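Rutinosidase (Aspergillus niger, PDB 6I1A) hydrolyses glycosidic bonds as a secreted rutinosidase of glycoside hydrolase family 5, and may also act on beta-1,3-glucans or as a transglycosylase. Local coordinates at residues V174-F177 with I178-G182; L285-A288 with R289-G293; N312-A315 with L316-R319; E361-D365 with E366-N370. All coordinates share one frame; numbering follows the deposited sequence.

Contact 1 of 4, residues V174-F177 with I178-G182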
loop_
_atom_site.group_PDB
_atom_site.type_symbol
_atom_site.label_atom_id
_atom_site.label_comp_id
_atom_site.label_asym_id
_atom_site.label_seq_id
_atom_site.Cartn_x
_atom_site.Cartn_y
_atom_site.Cartn_z
ATOM N N VAL A 174 -31.432 -3.831 15.882
ATOM C CA VAL A 174 -31.333 -2.793 14.819
ATOM C C VAL A 174 -32.427 -3.040 13.779
ATOM O O VAL A 174 -33.106 -2.093 13.344
ATOM C CB VAL A 174 -29.939 -2.743 14.182
ATOM C CG1 VAL A 174 -29.920 -1.709 13.065
ATOM C CG2 VAL A 174 -28.900 -2.433 15.254
ATOM N N ILE A 175 -32.622 -4.304 13.361
ATOM C CA ILE A 175 -33.706 -4.640 12.389
ATOM C C ILE A 175 -35.040 -4.200 12.964
ATOM O O ILE A 175 -35.832 -3.561 12.218
ATOM C CB ILE A 175 -33.725 -6.142 12.070
ATOM C CG1 ILE A 175 -32.464 -6.585 11.313
ATOM C CG2 ILE A 175 -34.995 -6.498 11.290
ATOM C CD1 ILE A 175 -32.237 -8.077 11.283
ATOM N N ASN A 176 -35.278 -4.501 14.210
ATOM C CA ASN A 176 -36.574 -4.108 14.855
ATOM C C ASN A 176 -36.716 -2.583 14.875
ATOM O O ASN A 176 -37.794 -2.046 14.600
ATOM C CB ASN A 176 -36.700 -4.652 16.279
ATOM C CG ASN A 176 -38.013 -4.301 16.933
ATOM O OD1 ASN A 176 -39.055 -4.814 16.472
ATOM N ND2 ASN A 176 -37.976 -3.450 17.941
ATOM N N PHE A 177 -35.629 -1.851 15.164
ATOM C CA PHE A 177 -35.673 -0.369 15.144
ATOM C C PHE A 177 -36.106 0.098 13.743
ATOM O O PHE A 177 -36.951 1.009 13.627
ATOM C CB PHE A 177 -34.281 0.136 15.507
ATOM C CG PHE A 177 -34.163 1.646 15.532
ATOM C CD1 PHE A 177 -33.981 2.357 14.355
ATOM C CD2 PHE A 177 -34.183 2.325 16.726
ATOM C CE1 PHE A 177 -33.875 3.745 14.374
ATOM C CE2 PHE A 177 -34.081 3.721 16.760
ATOM C CZ PHE A 177 -33.927 4.413 15.601
ATOM N N ILE A 178 -35.505 -0.457 12.706
ATOM C CA ILE A 178 -35.781 -0.039 11.309
ATOM C C ILE A 178 -37.256 -0.346 10.966
ATOM O O ILE A 178 -37.989 0.499 10.424
ATOM C CB ILE A 178 -34.806 -0.673 10.326
ATOM C CG1 ILE A 178 -33.378 -0.127 10.539
ATOM C CG2 ILE A 178 -35.286 -0.427 8.919
ATOM C CD1 ILE A 178 -32.333 -0.835 9.760
ATOM N N GLN A 179 -37.684 -1.560 11.318
ATOM C CA GLN A 179 -39.060 -2.008 10.937
ATOM C C GLN A 179 -40.119 -1.225 11.693
ATOM O O GLN A 179 -41.244 -1.066 11.138
ATOM C CB GLN A 179 -39.211 -3.473 11.329
ATOM C CG GLN A 179 -38.478 -4.414 10.409
ATOM C CD GLN A 179 -39.042 -4.378 9.006
ATOM O OE1 GLN A 179 -38.610 -3.623 8.169
ATOM N NE2 GLN A 179 -40.011 -5.255 8.710
ATOM N N THR A 180 -39.860 -0.748 12.882
ATOM C CA THR A 180 -40.836 0.019 13.710
ATOM C C THR A 180 -40.607 1.532 13.618
ATOM O O THR A 180 -41.223 2.309 14.377
ATOM C CB THR A 180 -40.793 -0.442 15.151
ATOM O OG1 THR A 180 -39.518 -0.267 15.749
ATOM C CG2 THR A 180 -41.185 -1.903 15.290
ATOM N N SER A 181 -39.744 1.954 12.693
ATOM C CA SER A 181 -39.320 3.366 12.566
ATOM C C SER A 181 -40.406 4.281 12.014
ATOM O O SER A 181 -40.174 5.504 12.085
ATOM C CB SER A 181 -38.117 3.464 11.690
ATOM O OG SER A 181 -38.410 3.164 10.397
ATOM N N GLY A 182 -41.398 3.729 11.343
ATOM C CA GLY A 182 -42.358 4.535 10.535
ATOM C C GLY A 182 -41.849 4.835 9.142
ATOM O O GLY A 182 -42.615 5.354 8.301
#
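Thr-180 reaches back to the carbonyl of Asn-176 with two donors at once, where helix 161-179 gives way to a loop. Its OG1 donates to Asn-176 O at 2.7 Å, and its backbone N donates to the same oxygen at 3.0 Å. The two come from opposite faces of the carbonyl plane and share the oxygen. A chi1 of 60° sets OG1 between the backbone N and the carbonyl carbon of Thr-180, which turns the hydroxyl back along the helix toward this acceptor. Just before it, the i to i+4 pattern is regular: Ile-178 N donates to Val-174 O at 3.0 Å and Gln-179 N to Ile-175 O at 2.9 Å, both with N-H...O angles of 160°. A second doubly used acceptor follows, because Ile-178 O receives both the N and the OG of Ser-181, the hydroxyl bond measuring 2.7 Å. Ser-181 OG is also hydrogen-bonded to Ser-183 N, just beyond the segment. The amide oxygen of Gln-179 is met by Asn-234.

Apolar groups face the other way. CG1 of Val-174 touches CD1 of Ile-178 at 4.2 Å, while CG2 of Ile-175 runs beside CG of Gln-179 at the same spacing. Val-174 and Ile-178 lie on Ile-134 of strand 131-136, Ile-175 packs on helix 213-233, and the Phe-177 ring meets Trp-100 edge-to-face. With hydroxyls doubling the last main-chain bonds and aliphatic groups covering the strands, this is the C-terminal end of an outer helix in the TIM barrel expected of family 5 hydrolases.

Contact 2 of 4, residues L285-A288 with R289-G293. With EDO (1,2-ethanediol), chain P.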
loop_
_atom_site.group_PDB
_atom_site.type_symbol
_atom_site.label_atom_id
_atom_site.label_comp_id
_atom_site.label_asym_id
_atom_site.label_seq_id
_atom_site.Cartn_x
_atom_site.Cartn_y
_atom_site.Cartn_z
ATOM N N LEU A 285 -7.533 9.942 -6.009
ATOM C CA LEU A 285 -7.812 9.294 -7.292
ATOM C C LEU A 285 -7.235 7.864 -7.307
ATOM O O LEU A 285 -7.905 6.963 -7.844
ATOM C CB LEU A 285 -7.245 10.140 -8.442
ATOM C CG LEU A 285 -7.495 9.601 -9.857
ATOM C CD1 LEU A 285 -8.984 9.491 -10.119
ATOM C CD2 LEU A 285 -6.837 10.506 -10.886
ATOM N N ALA A 286 -6.080 7.611 -6.714
ATOM C CA ALA A 286 -5.501 6.262 -6.663
ATOM C C ALA A 286 -6.457 5.295 -5.936
ATOM O O ALA A 286 -6.738 4.159 -6.405
ATOM C CB ALA A 286 -4.128 6.279 -6.018
ATOM N N ASP A 287 -7.008 5.723 -4.815
ATOM C CA ASP A 287 -7.961 4.899 -4.068
ATOM C C ASP A 287 -9.170 4.619 -4.932
ATOM O O ASP A 287 -9.695 3.498 -4.973
ATOM C CB ASP A 287 -8.354 5.591 -2.758
ATOM C CG ASP A 287 -7.288 5.553 -1.685
ATOM O OD1 ASP A 287 -6.333 4.728 -1.788
ATOM O OD2 ASP A 287 -7.419 6.310 -0.721
ATOM N N ALA A 288 -9.715 5.643 -5.575
ATOM C CA ALA A 288 -10.925 5.441 -6.359
ATOM C C ALA A 288 -10.658 4.500 -7.542
ATOM O O ALA A 288 -11.516 3.651 -7.908
ATOM C CB ALA A 288 -11.491 6.747 -6.902
ATOM N N ARG A 289 -9.540 4.676 -8.232
ATOM C CA ARG A 289 -9.222 3.870 -9.417
ATOM C C ARG A 289 -8.975 2.417 -9.057
ATOM O O ARG A 289 -9.386 1.525 -9.860
ATOM C CB ARG A 289 -8.031 4.403 -10.188
ATOM C CG ARG A 289 -8.338 5.710 -10.884
ATOM C CD ARG A 289 -7.312 6.131 -11.912
ATOM N NE ARG A 289 -6.022 6.426 -11.297
ATOM C CZ ARG A 289 -5.147 7.247 -11.813
ATOM N NH1 ARG A 289 -5.356 7.846 -12.960
ATOM N NH2 ARG A 289 -4.018 7.481 -11.165
ATOM N N GLU A 290 -8.357 2.130 -7.903
ATOM C CA GLU A 290 -7.895 0.743 -7.621
ATOM C C GLU A 290 -8.727 0.080 -6.541
ATOM O O GLU A 290 -8.556 -1.172 -6.388
ATOM C CB GLU A 290 -6.432 0.751 -7.191
ATOM C CG GLU A 290 -5.527 1.600 -8.046
ATOM C CD GLU A 290 -5.535 1.318 -9.537
ATOM O OE1 GLU A 290 -6.013 0.249 -9.997
ATOM O OE2 GLU A 290 -5.063 2.216 -10.319
ATOM N N LYS A 291 -9.546 0.798 -5.767
ATOM C CA LYS A 291 -10.183 0.226 -4.560
ATOM C C LYS A 291 -11.701 0.393 -4.647
ATOM O O LYS A 291 -12.321 0.582 -3.561
ATOM C CB LYS A 291 -9.610 0.858 -3.281
ATOM C CG LYS A 291 -8.095 0.772 -3.203
ATOM C CD LYS A 291 -7.496 1.483 -1.983
ATOM C CE LYS A 291 -5.994 1.511 -2.036
ATOM N NZ LYS A 291 -5.354 2.280 -0.935
ATOM N N SER A 292 -12.300 0.344 -5.826
ATOM C CA SER A 292 -13.768 0.487 -6.022
ATOM C C SER A 292 -14.407 -0.819 -6.520
ATOM O O SER A 292 -15.568 -0.736 -6.896
ATOM C CB SER A 292 -14.090 1.607 -6.913
ATOM O OG SER A 292 -13.562 2.851 -6.430
ATOM N N GLY A 293 -13.682 -1.923 -6.470
ATOM C CA GLY A 293 -14.233 -3.208 -6.953
ATOM C C GLY A 293 -14.344 -3.270 -8.460
ATOM O O GLY A 293 -13.873 -2.367 -9.166
HETATM C C1 EDO P . -5.769 -3.292 -7.052
HETATM O O1 EDO P . -6.907 -2.864 -7.844
HETATM C C2 EDO P . -5.703 -4.776 -7.067
HETATM O O2 EDO P . -6.987 -5.414 -7.079
#
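Ser-292 OG donates to Ala-288 O over 2.6 Å, lying in the carbonyl plane on a lone pair with a C=O...O angle of 125°. This hydroxyl takes up a carbonyl of the last turn of helix 280-290, just beyond where Lys-291 leaves helical geometry. Lys-291 still bonds back through its N to Asp-287 O at 2.8 Å, although the N-H...O angle has fallen to 133°. The same pair is joined by a salt bridge: the lysine chain, extended beyond CG, brings NZ to 2.8 Å from Asp-287 OD1, on the syn side but 34° out of the carboxylate plane. The other carboxylate oxygen, OD2, is bonded to Tyr-269 OH, so both oxygens have partners.

Leu-285 CD2 sits over one face of the Arg-289 guanidinium, 3.7 Å from NH1. That arginine forms a salt bridge with Glu-290 of the second subunit, and Glu-290 returns one to Arg-289 there. A 1,2-ethanediol, probably from the crystallisation liquor, donates through O1 to Glu-290 O at 2.8 Å, which Gln-249 NE2 also bonds. A serine hydroxyl and an i to i+4 salt bridge thus close this helix in a beta-alpha-beta unit (strands 261-269 and 299-308) characteristic of a TIM barrel.

Contact 3 of 4, residues N312-A315 with L316-R319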
loop_
_atom_site.group_PDB
_atom_site.type_symbol
_atom_site.label_atom_id
_atom_site.label_comp_id
_atom_site.label_asym_id
_atom_site.label_seq_id
_atom_site.Cartn_x
_atom_site.Cartn_y
_atom_site.Cartn_z
ATOM N N ASN A 312 0.515 19.616 5.727
ATOM C CA ASN A 312 -0.880 20.076 5.691
ATOM C C ASN A 312 -0.937 21.576 5.527
ATOM O O ASN A 312 -0.191 22.292 6.268
ATOM C CB ASN A 312 -1.667 19.646 6.921
ATOM C CG ASN A 312 -1.964 18.139 6.910
ATOM O OD1 ASN A 312 -2.923 17.743 6.232
ATOM N ND2 ASN A 312 -1.171 17.349 7.622
ATOM N N THR A 313 -1.779 22.011 4.649
ATOM C CA THR A 313 -2.057 23.454 4.494
ATOM C C THR A 313 -3.536 23.724 4.574
ATOM O O THR A 313 -4.395 23.051 3.944
ATOM C CB THR A 313 -1.422 23.990 3.213
ATOM O OG1 THR A 313 -2.126 23.530 2.073
ATOM C CG2 THR A 313 -0.010 23.522 2.943
ATOM N N LEU A 314 -3.839 24.791 5.274
ATOM C CA LEU A 314 -5.221 25.245 5.358
ATOM C C LEU A 314 -5.771 25.760 4.048
ATOM O O LEU A 314 -6.981 25.771 3.807
ATOM C CB LEU A 314 -5.294 26.288 6.478
ATOM C CG LEU A 314 -4.879 25.791 7.860
ATOM C CD1 LEU A 314 -4.699 26.949 8.825
ATOM C CD2 LEU A 314 -5.923 24.860 8.398
ATOM N N ALA A 315 -4.861 26.336 3.218
ATOM C CA ALA A 315 -5.268 26.985 1.979
ATOM C C ALA A 315 -5.918 25.990 0.991
ATOM O O ALA A 315 -6.704 26.449 0.170
ATOM C CB ALA A 315 -4.040 27.645 1.344
ATOM N N LEU A 316 -5.554 24.710 1.054
ATOM C CA LEU A 316 -6.005 23.729 0.054
ATOM C C LEU A 316 -7.191 22.914 0.589
ATOM O O LEU A 316 -7.533 21.992 -0.086
ATOM C CB LEU A 316 -4.841 22.826 -0.322
ATOM C CG LEU A 316 -3.768 23.480 -1.228
ATOM C CD1 LEU A 316 -2.572 22.576 -1.411
ATOM C CD2 LEU A 316 -4.375 23.851 -2.559
ATOM N N ARG A 317 -7.749 23.268 1.709
ATOM C CA ARG A 317 -8.838 22.436 2.297
ATOM C C ARG A 317 -10.025 22.426 1.373
ATOM O O ARG A 317 -10.616 21.350 1.104
ATOM C CB ARG A 317 -9.248 22.944 3.678
ATOM C CG ARG A 317 -8.207 22.677 4.739
ATOM C CD ARG A 317 -8.654 23.251 6.065
ATOM N NE ARG A 317 -8.738 24.721 6.025
ATOM C CZ ARG A 317 -9.334 25.459 6.940
ATOM N NH1 ARG A 317 -9.866 24.922 8.041
ATOM N NH2 ARG A 317 -9.334 26.771 6.798
ATOM N N LYS A 318 -10.430 23.584 0.844
ATOM C CA LYS A 318 -11.628 23.607 -0.045
ATOM C C LYS A 318 -11.374 22.759 -1.298
ATOM O O LYS A 318 -12.228 21.927 -1.643
ATOM C CB LYS A 318 -12.025 25.036 -0.428
ATOM C CG LYS A 318 -13.167 25.139 -1.431
ATOM C CD LYS A 318 -13.631 26.560 -1.682
ATOM C CE LYS A 318 -14.839 26.630 -2.591
ATOM N NZ LYS A 318 -15.191 28.027 -2.937
ATOM N N ARG A 319 -10.225 22.957 -1.942
ATOM C CA ARG A 319 -9.872 22.195 -3.168
ATOM C C ARG A 319 -9.873 20.691 -2.863
ATOM O O ARG A 319 -10.411 19.929 -3.677
ATOM C CB ARG A 319 -8.501 22.657 -3.674
ATOM C CG ARG A 319 -7.946 21.833 -4.827
ATOM C CD ARG A 319 -6.980 20.766 -4.338
ATOM N NE ARG A 319 -5.749 20.794 -5.109
ATOM C CZ ARG A 319 -4.581 20.315 -4.711
ATOM N NH1 ARG A 319 -4.455 19.760 -3.520
ATOM N NH2 ARG A 319 -3.535 20.399 -5.512
HETATM O O HOH W 1 -9.445 26.225 1.680
HETATM O O HOH W 2 -8.456 28.642 4.574
HETATM O O HOH W 3 -8.635 25.329 -1.484
#
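Leu-314 CD2 lies over one face of the Arg-317 guanidinium, 3.6 Å above its plane and displaced toward the rim. The edge of the same group is polar: Leu-314 O and water 2 both lie in its plane. Arg-317 NE donates to Leu-314 O at 3.0 Å with an N-H...O angle of 163°, using a lone pair in the carbonyl plane. The bend of the arginine at chi3, -65°, folds the guanidinium back over the residue whose oxygen it uses. NH2 reaches water 2 at 3.0 Å, and NH1 bonds the carbonyl of Asp-356. A second guanidinium, that of Arg-319, has Leu-316 CD2 over one face and forms a salt bridge with Glu-278.

Backbone bonding at the start of helix 317-331 is thinner. Arg-317 N makes a weak bond of 3.4 Å to Leu-314 O, and water takes over for the next amides: water 1 accepts from Lys-318 N, while water 3 accepts from Arg-319 N at 2.9 Å and donates to Ala-315 O at 2.8 Å. Separately, Thr-313 OG1 packs against Leu-316 CD1 at 3.6 Å.

Leu-316 occupies the N-cap position but has no side-chain acceptor to offer. Water therefore accepts from the amides of Lys-318 and Arg-319, while the Arg-317 side chain donates to the Leu-314 carbonyl, and a leucine methyl shields one side of its guanidinium.

Contact 4 of 4, residues E361-D365 with E366-N370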
loop_
_atom_site.group_PDB
_atom_site.type_symbol
_atom_site.label_atom_id
_atom_site.label_comp_id
_atom_site.label_asym_id
_atom_site.label_seq_id
_atom_site.Cartn_x
_atom_site.Cartn_y
_atom_site.Cartn_z
ATOM N N GLU A 361 -18.829 20.738 9.595
ATOM C CA GLU A 361 -19.677 21.942 9.791
ATOM C C GLU A 361 -18.802 23.186 9.558
ATOM O O GLU A 361 -19.341 24.152 9.004
ATOM C CB GLU A 361 -20.286 21.968 11.175
ATOM C CG GLU A 361 -21.428 20.962 11.316
ATOM C CD GLU A 361 -22.226 21.112 12.593
ATOM O OE1 GLU A 361 -21.724 21.770 13.499
ATOM O OE2 GLU A 361 -23.187 20.402 12.736
ATOM N N THR A 362 -17.529 23.125 9.915
ATOM C CA THR A 362 -16.612 24.280 9.640
ATOM C C THR A 362 -16.581 24.514 8.143
ATOM O O THR A 362 -16.653 25.679 7.657
ATOM C CB THR A 362 -15.217 23.995 10.169
ATOM O OG1 THR A 362 -15.284 23.991 11.595
ATOM C CG2 THR A 362 -14.216 25.022 9.692
ATOM N N PHE A 363 -16.447 23.470 7.331
ATOM C CA PHE A 363 -16.418 23.642 5.861
ATOM C C PHE A 363 -17.681 24.324 5.358
ATOM O O PHE A 363 -17.685 25.145 4.433
ATOM C CB PHE A 363 -16.244 22.297 5.158
ATOM C CG PHE A 363 -15.020 21.522 5.537
ATOM C CD1 PHE A 363 -13.869 22.105 6.004
ATOM C CD2 PHE A 363 -15.011 20.138 5.389
ATOM C CE1 PHE A 363 -12.726 21.387 6.278
ATOM C CE2 PHE A 363 -13.875 19.407 5.682
ATOM C CZ PHE A 363 -12.723 20.023 6.092
ATOM N N ILE A 364 -18.849 23.912 5.869
ATOM C CA ILE A 364 -20.123 24.508 5.446
ATOM C C ILE A 364 -20.085 26.025 5.810
ATOM O O ILE A 364 -20.464 26.831 4.950
ATOM C CB ILE A 364 -21.305 23.786 6.119
ATOM C CG1 ILE A 364 -21.366 22.334 5.618
ATOM C CG2 ILE A 364 -22.592 24.502 5.787
ATOM C CD1 ILE A 364 -22.439 21.459 6.302
ATOM N N ASP A 365 -19.713 26.341 7.027
ATOM C CA ASP A 365 -19.757 27.758 7.526
ATOM C C ASP A 365 -18.749 28.608 6.736
ATOM O O ASP A 365 -18.918 29.877 6.711
ATOM C CB ASP A 365 -19.493 27.817 9.027
ATOM C CG ASP A 365 -20.734 27.479 9.847
ATOM O OD1 ASP A 365 -21.781 27.323 9.261
ATOM O OD2 ASP A 365 -20.615 27.338 11.019
ATOM N N GLU A 366 -17.656 28.044 6.221
ATOM C CA GLU A 366 -16.643 28.771 5.388
ATOM C C GLU A 366 -17.143 28.885 3.950
ATOM O O GLU A 366 -16.384 29.462 3.122
ATOM C CB GLU A 366 -15.299 28.058 5.461
ATOM C CG GLU A 366 -14.662 28.085 6.824
ATOM C CD GLU A 366 -14.208 29.499 7.164
ATOM O OE1 GLU A 366 -13.159 29.918 6.661
ATOM O OE2 GLU A 366 -14.952 30.189 7.825
ATOM N N GLY A 367 -18.305 28.353 3.584
ATOM C CA GLY A 367 -18.926 28.500 2.267
ATOM C C GLY A 367 -18.265 27.614 1.211
ATOM O O GLY A 367 -18.354 27.905 0.015
ATOM N N TYR A 368 -17.665 26.491 1.614
ATOM C CA TYR A 368 -17.029 25.563 0.633
ATOM C C TYR A 368 -18.022 25.032 -0.385
ATOM O O TYR A 368 -17.550 24.669 -1.532
ATOM C CB TYR A 368 -16.300 24.425 1.357
ATOM C CG TYR A 368 -15.045 24.804 2.084
ATOM C CD1 TYR A 368 -14.675 26.128 2.254
ATOM C CD2 TYR A 368 -14.202 23.846 2.633
ATOM C CE1 TYR A 368 -13.488 26.491 2.865
ATOM C CE2 TYR A 368 -13.062 24.223 3.350
ATOM C CZ TYR A 368 -12.707 25.546 3.477
ATOM O OH TYR A 368 -11.545 25.998 4.092
ATOM N N PHE A 369 -19.310 24.922 -0.049
ATOM C CA PHE A 369 -20.319 24.259 -0.904
ATOM C C PHE A 369 -21.246 25.278 -1.571
ATOM O O PHE A 369 -22.187 24.833 -2.255
ATOM C CB PHE A 369 -21.038 23.147 -0.130
ATOM C CG PHE A 369 -20.072 22.284 0.633
ATOM C CD1 PHE A 369 -19.140 21.481 -0.047
ATOM C CD2 PHE A 369 -20.029 22.283 2.008
ATOM C CE1 PHE A 369 -18.193 20.765 0.637
ATOM C CE2 PHE A 369 -19.089 21.533 2.700
ATOM C CZ PHE A 369 -18.175 20.782 1.999
ATOM N N ASN A 370 -20.951 26.567 -1.440
ATOM C CA ASN A 370 -21.808 27.640 -2.016
ATOM C C ASN A 370 -21.716 27.606 -3.547
ATOM O O ASN A 370 -20.626 27.268 -4.015
ATOM C CB ASN A 370 -21.371 29.010 -1.494
ATOM C CG ASN A 370 -21.805 29.247 -0.074
ATOM O OD1 ASN A 370 -22.806 28.707 0.364
ATOM N ND2 ASN A 370 -21.112 30.127 0.617
HETATM O O HOH W 4 -20.936 25.903 2.279
#
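Phe-363 and Tyr-368 make the dense side of this helix end. Their rings are nearly parallel (17°) but displaced, with centroids 5.4 Å apart and little ring on ring; the near contact is Phe-363 CD1 to Tyr-368 CE2 at 3.5 Å. The tyrosine face is instead covered by the backbone: Phe-363 CA stands over it as a CH-pi contact, 4.3 Å from the centroid. Phe-369 adds a third aromatic group. Its CE2 meets Phe-363 CB at 3.8 Å, and Ile-364 CG1 comes to the ring edge, near its plane. A chi1 of -46° in Phe-369 lays its ring against these two groups, with Tyr-368 CB over the centre of one face. Further into the fold, Phe-363 packs on Val-321, Phe-369 on Leu-325, and Tyr-337 meets the Phe-363 ring edge-to-face.

The other side is loose and polar. Asp-365 and Glu-366 are exposed; Glu-366 bonds Thr-362 O through its N, and its CG lies against that oxygen and, more distantly, CG2 of Thr-362.

Between the two sides runs a Schellman motif. Tyr-368 N bonds Phe-363 O at 3.1 Å, Gly-367 N bonds Ile-364 O at 3.0 Å from above the carbonyl plane, and Gly-367 takes the positive phi, 77°, that the reversal needs. At the turn, beside Phe-369, water 4 donates to Ile-364 O at 2.9 Å and accepts from Phe-369 N at 3.0 Å. Chain reversal and aromatic burial are thus coupled: the turn that satisfies the helix's final carbonyls also lays Tyr-368 and Phe-369 against its apolar side.

From the N terminus the four contacts follow in series; none nests in or crosses another, and each joins adjoining segments within one turn or helix end. Contact 1 ends helix 161-179, which packs on strands 131-136 and 187-190. Contact 2 closes helix 280-290 before strand 299-308, its centre about 34 Å from that of contact 1, and faces the second subunit. Contact 3 leads from the loop after that strand into helix 317-331, across the chain's centre from contact 1. Contact 4, at the C terminus, is the one that touches another: Lys-318 and Arg-317 of contact 3 pack on Tyr-368, tying the C-terminal turn to helix 317-331.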